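PDB 5FOR: phosphoinositide 3-kinase adapter protein 1 from Homo sapiens, which links B-cell and Toll-like receptor signalling to phosphoinositide 3-kinase as an adapter, and contains a Toll/interleukin-1 receptor (TIR) domain, the part modelled here. Local coordinates for residues A[43-47]-A[71-75]; A[86-92]-A[112-118]. All coordinates share one frame; numbering follows the deposited sequence.

Contact 1 (A[43-47]-A[71-75]); sequences RLGPE and ELVQH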
loop_
_atom_site.group_PDB
_atom_site.type_symbol
_atom_site.label_atom_id
_atom_site.label_comp_id
_atom_site.label_asym_id
_atom_site.label_seq_id
_atom_site.Cartn_x
_atom_site.Cartn_y
_atom_site.Cartn_z
ATOM N N ARG A 43 7.174 -4.742 -5.244
ATOM C CA ARG A 43 8.007 -5.006 -4.098
ATOM C C ARG A 43 9.138 -3.972 -4.022
ATOM O O ARG A 43 9.857 -3.763 -4.985
ATOM C CB ARG A 43 8.562 -6.425 -4.150
ATOM C CG ARG A 43 9.949 -6.505 -3.543
ATOM C CD ARG A 43 10.628 -7.799 -3.852
ATOM N NE ARG A 43 9.733 -8.906 -3.594
ATOM C CZ ARG A 43 10.165 -10.116 -3.271
ATOM N NH1 ARG A 43 11.472 -10.354 -3.188
ATOM N NH2 ARG A 43 9.302 -11.086 -3.023
ATOM N N LEU A 44 9.278 -3.335 -2.866
ATOM C CA LEU A 44 10.293 -2.307 -2.638
ATOM C C LEU A 44 11.552 -2.847 -2.005
ATOM O O LEU A 44 11.524 -3.296 -0.847
ATOM C CB LEU A 44 9.760 -1.195 -1.724
ATOM C CG LEU A 44 8.906 -0.076 -2.309
ATOM C CD1 LEU A 44 8.835 1.048 -1.303
ATOM C CD2 LEU A 44 9.456 0.421 -3.666
ATOM N N GLY A 45 12.648 -2.764 -2.764
ATOM C CA GLY A 45 14.004 -2.919 -2.259
ATOM C C GLY A 45 14.358 -4.334 -1.892
ATOM O O GLY A 45 13.504 -5.215 -1.952
ATOM N N PRO A 46 15.632 -4.572 -1.545
ATOM C CA PRO A 46 16.725 -3.610 -1.684
ATOM C C PRO A 46 17.511 -3.888 -2.953
ATOM O O PRO A 46 18.586 -3.333 -3.179
ATOM C CB PRO A 46 17.573 -3.887 -0.455
ATOM C CG PRO A 46 17.450 -5.377 -0.292
ATOM C CD PRO A 46 16.060 -5.755 -0.775
ATOM N N GLU A 47 16.962 -4.780 -3.767
ATOM C CA GLU A 47 17.621 -5.226 -4.979
ATOM C C GLU A 47 17.479 -4.201 -6.097
ATOM O O GLU A 47 18.225 -4.245 -7.072
ATOM C CB GLU A 47 17.047 -6.573 -5.440
ATOM C CG GLU A 47 15.635 -6.484 -6.032
ATOM C CD GLU A 47 14.542 -6.596 -4.984
ATOM O OE1 GLU A 47 14.872 -6.595 -3.781
ATOM O OE2 GLU A 47 13.359 -6.710 -5.363
ATOM N N GLU A 71 10.836 -2.990 7.175
ATOM C CA GLU A 71 11.686 -2.821 5.998
ATOM C C GLU A 71 11.109 -1.780 5.054
ATOM O O GLU A 71 11.842 -1.096 4.360
ATOM C CB GLU A 71 11.864 -4.154 5.281
ATOM C CG GLU A 71 12.898 -4.143 4.179
ATOM C CD GLU A 71 13.059 -5.507 3.506
ATOM O OE1 GLU A 71 12.568 -6.513 4.068
ATOM O OE2 GLU A 71 13.674 -5.566 2.413
ATOM N N LEU A 72 9.785 -1.647 5.039
ATOM C CA LEU A 72 9.185 -0.691 4.161
ATOM C C LEU A 72 9.407 0.732 4.697
ATOM O O LEU A 72 9.771 1.609 3.918
ATOM C CB LEU A 72 7.698 -0.984 3.959
ATOM C CG LEU A 72 7.124 0.018 2.942
ATOM C CD1 LEU A 72 6.656 -0.657 1.665
ATOM C CD2 LEU A 72 6.010 0.875 3.545
ATOM N N VAL A 73 9.221 0.976 5.999
ATOM C CA VAL A 73 9.368 2.354 6.464
ATOM C C VAL A 73 10.824 2.789 6.326
ATOM O O VAL A 73 11.080 3.971 6.098
ATOM C CB VAL A 73 8.833 2.625 7.921
ATOM C CG1 VAL A 73 7.876 1.580 8.405
ATOM C CG2 VAL A 73 9.939 2.953 8.912
ATOM N N GLN A 74 11.772 1.856 6.378
ATOM C CA GLN A 74 13.168 2.215 6.082
ATOM C C GLN A 74 13.318 2.929 4.737
ATOM O O GLN A 74 14.249 3.712 4.561
ATOM C CB GLN A 74 14.078 0.994 6.097
ATOM C CG GLN A 74 14.645 0.668 7.462
ATOM C CD GLN A 74 15.196 -0.742 7.523
ATOM O OE1 GLN A 74 15.515 -1.343 6.489
ATOM N NE2 GLN A 74 15.301 -1.287 8.735
ATOM N N HIS A 75 12.387 2.704 3.805
ATOM C CA HIS A 75 12.455 3.391 2.509
ATOM C C HIS A 75 11.910 4.791 2.623
ATOM O O HIS A 75 12.231 5.640 1.789
ATOM C CB HIS A 75 11.714 2.619 1.401
ATOM C CG HIS A 75 12.304 1.277 1.096
ATOM N ND1 HIS A 75 12.988 0.533 2.045
ATOM C CD2 HIS A 75 12.389 0.573 -0.045
ATOM C CE1 HIS A 75 13.415 -0.581 1.501
ATOM N NE2 HIS A 75 13.076 -0.587 0.226
#
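Glu71 opens the contact at the start of helix 70-76 by reaching over to the ring of Pro46. Its CG lies anti to the backbone N (chi1 -171°), the start of an extended chain that brings the carboxylate to the proline, where OE2 stands 4.0 Å from CD of Pro46. The two side chains meet at about a right angle, and the proline offers only carbon to the acid. The backbone N of Glu71 is itself hydrogen-bonded to Asp16, in the loop that follows strand 9-13.

One residue on, Leu72 points its CB past the loop, but its branched end swings back: CD1 comes 4.1 Å from CD1 of Leu44. This methyl contact lies deep, with Leu72 also resting on Val66 of strand 63-68 and Leu44 on Val12 of strand 9-13.

His75, a turn further along the helix, meets both Leu44 and Gly45. Its ring slides past Leu44 in the opposite direction, with CD2 3.6 Å from CB and 3.8 Å from CD1 of Leu44. At NE2 the neighbour changes from side chain to backbone. Gly45 CA sits at the ring edge, 3.5 Å from NE2; the positive phi of Gly45 (72°) is one that glycine readily adopts. The Leu44 carbonyl approaches obliquely, its O 3.3 Å from NE2. This carbonyl takes a hydrogen bond from the Ser14 hydroxyl.

From Gly45 the chain enters Pro46 through a cis peptide bond. The chemistry is thus mixed: leucine carbons and the imidazole CD2 pack on the buried side, while carboxylate and proline meet at the outer side, holding the first residues of the BB loop against the helix by shape and apolar contact more than by charge.

Contact 2 (A[86-92]-A[112-118]); sequences QRAFHPP and FPDWAHW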
loop_
_atom_site.group_PDB
_atom_site.type_symbol
_atom_site.label_atom_id
_atom_site.label_comp_id
_atom_site.label_asym_id
_atom_site.label_seq_id
_atom_site.Cartn_x
_atom_site.Cartn_y
_atom_site.Cartn_z
ATOM N N GLN A 86 5.429 10.478 -1.603
ATOM C CA GLN A 86 4.416 11.463 -1.245
ATOM C C GLN A 86 3.427 11.705 -2.398
ATOM O O GLN A 86 2.252 11.968 -2.126
ATOM C CB GLN A 86 5.088 12.762 -0.815
ATOM C CG GLN A 86 5.896 12.578 0.444
ATOM C CD GLN A 86 6.964 13.601 0.551
ATOM O OE1 GLN A 86 7.291 14.272 -0.432
ATOM N NE2 GLN A 86 7.506 13.758 1.745
ATOM N N ARG A 87 3.880 11.583 -3.662
ATOM C CA ARG A 87 3.085 12.075 -4.815
ATOM C C ARG A 87 2.231 10.821 -5.123
ATOM O O ARG A 87 1.047 10.953 -5.379
ATOM C CB ARG A 87 3.934 12.593 -6.055
ATOM C CG ARG A 87 3.167 13.210 -7.394
ATOM C CD ARG A 87 2.617 14.697 -7.223
ATOM N NE ARG A 87 3.340 15.837 -7.872
ATOM C CZ ARG A 87 2.685 16.710 -8.657
ATOM N NH1 ARG A 87 1.347 16.552 -8.803
ATOM N NH2 ARG A 87 3.283 17.778 -9.199
ATOM N N ALA A 88 2.786 9.609 -4.935
ATOM C CA ALA A 88 2.064 8.322 -5.140
ATOM C C ALA A 88 0.948 8.040 -4.112
ATOM O O ALA A 88 -0.158 7.607 -4.454
ATOM C CB ALA A 88 3.059 7.150 -5.128
ATOM N N PHE A 89 1.252 8.279 -2.843
ATOM C CA PHE A 89 0.326 7.946 -1.756
ATOM C C PHE A 89 -0.598 9.120 -1.507
ATOM O O PHE A 89 -0.615 9.706 -0.423
ATOM C CB PHE A 89 1.079 7.600 -0.474
ATOM C CG PHE A 89 1.996 6.425 -0.601
ATOM C CD1 PHE A 89 1.919 5.572 -1.698
ATOM C CD2 PHE A 89 2.931 6.163 0.393
ATOM C CE1 PHE A 89 2.768 4.485 -1.798
ATOM C CE2 PHE A 89 3.766 5.079 0.308
ATOM C CZ PHE A 89 3.695 4.239 -0.794
ATOM N N HIS A 90 -1.347 9.453 -2.542
ATOM C CA HIS A 90 -2.148 10.655 -2.584
ATOM C C HIS A 90 -3.210 10.479 -3.670
ATOM O O HIS A 90 -2.955 9.791 -4.658
ATOM C CB HIS A 90 -1.272 11.861 -2.872
ATOM C CG HIS A 90 -2.038 13.137 -2.970
ATOM N ND1 HIS A 90 -2.373 13.889 -1.862
ATOM C CD2 HIS A 90 -2.566 13.778 -4.037
ATOM C CE1 HIS A 90 -3.058 14.950 -2.246
ATOM N NE2 HIS A 90 -3.194 14.903 -3.560
ATOM N N PRO A 91 -4.420 11.043 -3.473
ATOM C CA PRO A 91 -4.946 11.705 -2.269
ATOM C C PRO A 91 -5.296 10.717 -1.136
ATOM O O PRO A 91 -5.369 9.507 -1.391
ATOM C CB PRO A 91 -6.192 12.433 -2.797
ATOM C CG PRO A 91 -6.635 11.648 -3.957
ATOM C CD PRO A 91 -5.388 11.077 -4.585
ATOM N N PRO A 92 -5.506 11.223 0.100
ATOM C CA PRO A 92 -5.577 10.298 1.235
ATOM C C PRO A 92 -6.752 9.323 1.185
ATOM O O PRO A 92 -6.618 8.232 1.760
ATOM C CB PRO A 92 -5.713 11.230 2.447
ATOM C CG PRO A 92 -6.289 12.473 1.899
ATOM C CD PRO A 92 -5.675 12.619 0.530
ATOM N N PHE A 112 4.381 11.823 5.701
ATOM C CA PHE A 112 3.172 11.991 4.919
ATOM C C PHE A 112 2.192 12.829 5.718
ATOM O O PHE A 112 1.695 12.404 6.760
ATOM C CB PHE A 112 2.569 10.637 4.515
ATOM C CG PHE A 112 3.549 9.726 3.851
ATOM C CD1 PHE A 112 3.738 9.774 2.479
ATOM C CD2 PHE A 112 4.294 8.814 4.594
ATOM C CE1 PHE A 112 4.650 8.936 1.867
ATOM C CE2 PHE A 112 5.217 7.974 3.974
ATOM C CZ PHE A 112 5.391 8.038 2.619
ATOM N N PRO A 113 1.945 14.053 5.240
ATOM C CA PRO A 113 1.166 15.022 6.021
ATOM C C PRO A 113 -0.298 14.618 6.191
ATOM O O PRO A 113 -0.845 14.883 7.246
ATOM C CB PRO A 113 1.300 16.322 5.205
ATOM C CG PRO A 113 2.546 16.137 4.404
ATOM C CD PRO A 113 2.573 14.668 4.056
ATOM N N ASP A 114 -0.899 13.970 5.197
ATOM C CA ASP A 114 -2.277 13.470 5.317
ATOM C C ASP A 114 -2.407 12.052 5.891
ATOM O O ASP A 114 -3.455 11.415 5.733
ATOM C CB ASP A 114 -2.971 13.505 3.953
ATOM C CG ASP A 114 -3.319 14.912 3.512
ATOM O OD1 ASP A 114 -3.287 15.828 4.357
ATOM O OD2 ASP A 114 -3.636 15.104 2.319
ATOM N N TRP A 115 -1.363 11.585 6.575
ATOM C CA TRP A 115 -1.269 10.216 7.102
ATOM C C TRP A 115 -2.475 9.787 7.932
ATOM O O TRP A 115 -2.957 8.648 7.839
ATOM C CB TRP A 115 -0.005 10.094 7.958
ATOM C CG TRP A 115 0.209 8.761 8.669
ATOM C CD1 TRP A 115 -0.235 8.405 9.923
ATOM C CD2 TRP A 115 0.960 7.627 8.174
ATOM N NE1 TRP A 115 0.195 7.131 10.232
ATOM C CE2 TRP A 115 0.905 6.637 9.188
ATOM C CE3 TRP A 115 1.659 7.379 6.993
ATOM C CZ2 TRP A 115 1.555 5.412 9.034
ATOM C CZ3 TRP A 115 2.291 6.168 6.853
ATOM C CH2 TRP A 115 2.250 5.199 7.876
ATOM N N ALA A 116 -2.940 10.717 8.758
ATOM C CA ALA A 116 -4.053 10.477 9.650
ATOM C C ALA A 116 -5.349 10.235 8.878
ATOM O O ALA A 116 -6.332 9.754 9.427
ATOM C CB ALA A 116 -4.211 11.644 10.590
ATOM N N HIS A 117 -5.360 10.557 7.593
ATOM C CA HIS A 117 -6.599 10.409 6.863
ATOM C C HIS A 117 -6.689 9.153 6.044
ATOM O O HIS A 117 -7.717 8.902 5.428
ATOM C CB HIS A 117 -6.818 11.626 5.997
ATOM C CG HIS A 117 -6.956 12.861 6.806
ATOM N ND1 HIS A 117 -5.996 13.844 6.846
ATOM C CD2 HIS A 117 -7.904 13.224 7.710
ATOM C CE1 HIS A 117 -6.371 14.791 7.685
ATOM N NE2 HIS A 117 -7.520 14.424 8.231
ATOM N N TRP A 118 -5.616 8.366 6.045
ATOM C CA TRP A 118 -5.670 7.065 5.414
ATOM C C TRP A 118 -6.581 6.160 6.241
ATOM O O TRP A 118 -6.771 6.304 7.449
ATOM C CB TRP A 118 -4.285 6.411 5.267
ATOM C CG TRP A 118 -3.273 7.239 4.556
ATOM C CD1 TRP A 118 -3.451 8.492 4.063
ATOM C CD2 TRP A 118 -1.896 6.895 4.298
ATOM N NE1 TRP A 118 -2.287 8.947 3.498
ATOM C CE2 TRP A 118 -1.326 7.982 3.614
ATOM C CE3 TRP A 118 -1.124 5.762 4.530
ATOM C CZ2 TRP A 118 0.002 7.970 3.169
ATOM C CZ3 TRP A 118 0.193 5.751 4.098
ATOM C CH2 TRP A 118 0.743 6.848 3.419
HETATM O O HOH W 1 -2.319 11.120 1.340
HETATM O O HOH W 2 -2.022 14.105 0.767
#
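Phe89 and Trp118 are joined twice, once by direct ring contact and once through a water that takes the indole N-H. This water accepts from Trp118 NE1 (3.1 Å) and donates to the backbone O of Phe89 (2.8 Å), so a polar group at the edge of an aromatic cluster is satisfied between the two segments. A second water sits in the plane of the His90 ring, 2.7 Å from ND1, and donates to Asp114 OD2. Both waters bridge the two segments.

Phe89 is the centre of an inverse gamma turn just where helix 82-88 ends, and its side chain turns inward. With CG anti to the carbonyl carbon (chi1 -60°), its CD2 corner meets two partners: CD2 lies 3.6 Å from Phe112 CE1 and 3.8 Å from Trp118 CH2. The Phe89 and Phe112 planes are inclined by 36°, whereas the indole stands at 90° to Phe89; both approaches are oblique. Trp118 CH2 also lies above one face of Phe112, toward its rim, which closes the triangle. At the helical end, Gln86 N comes to the edge of Phe112, and the Gln86 side-chain amide donates to Phe111 O.

Pro92 closes the other end. Its CB packs 3.7 Å from CB of His117 and reaches the edge of the indole at CD1, while its CG and CD approach Asp114 OD2, CD at 3.7 Å, with the side chains at a slant.

Behind the cluster, Phe89 rests on Val64 and Val66, and Trp118 on Val95. The arrangement is a three-ring aromatic cluster packed against the central parallel sheet of the alpha/beta TIR fold, where the end of helix 82-88 meets the long loop between strands 95-99 and 119-121.

How the contacts relate
Contact 1 closes before contact 2 opens, and their centres lie 18 Å apart; the nearest atoms are about 6 Å from each other and do not touch. Helix 70-76 supplies one half of contact 1 and is followed directly by helix 82-88, which leads into contact 2, so the chain runs from one to the other through two successive helices. Phe76, the residue after His75, packs edge-to-face on Phe112, so helix 70-76 reaches both contacts. Both contacts border the five-stranded parallel sheet of the TIR domain, one at the loop after edge strand 40-43, the other just before edge strand 119-121, tying the helical region to loops serving both edges.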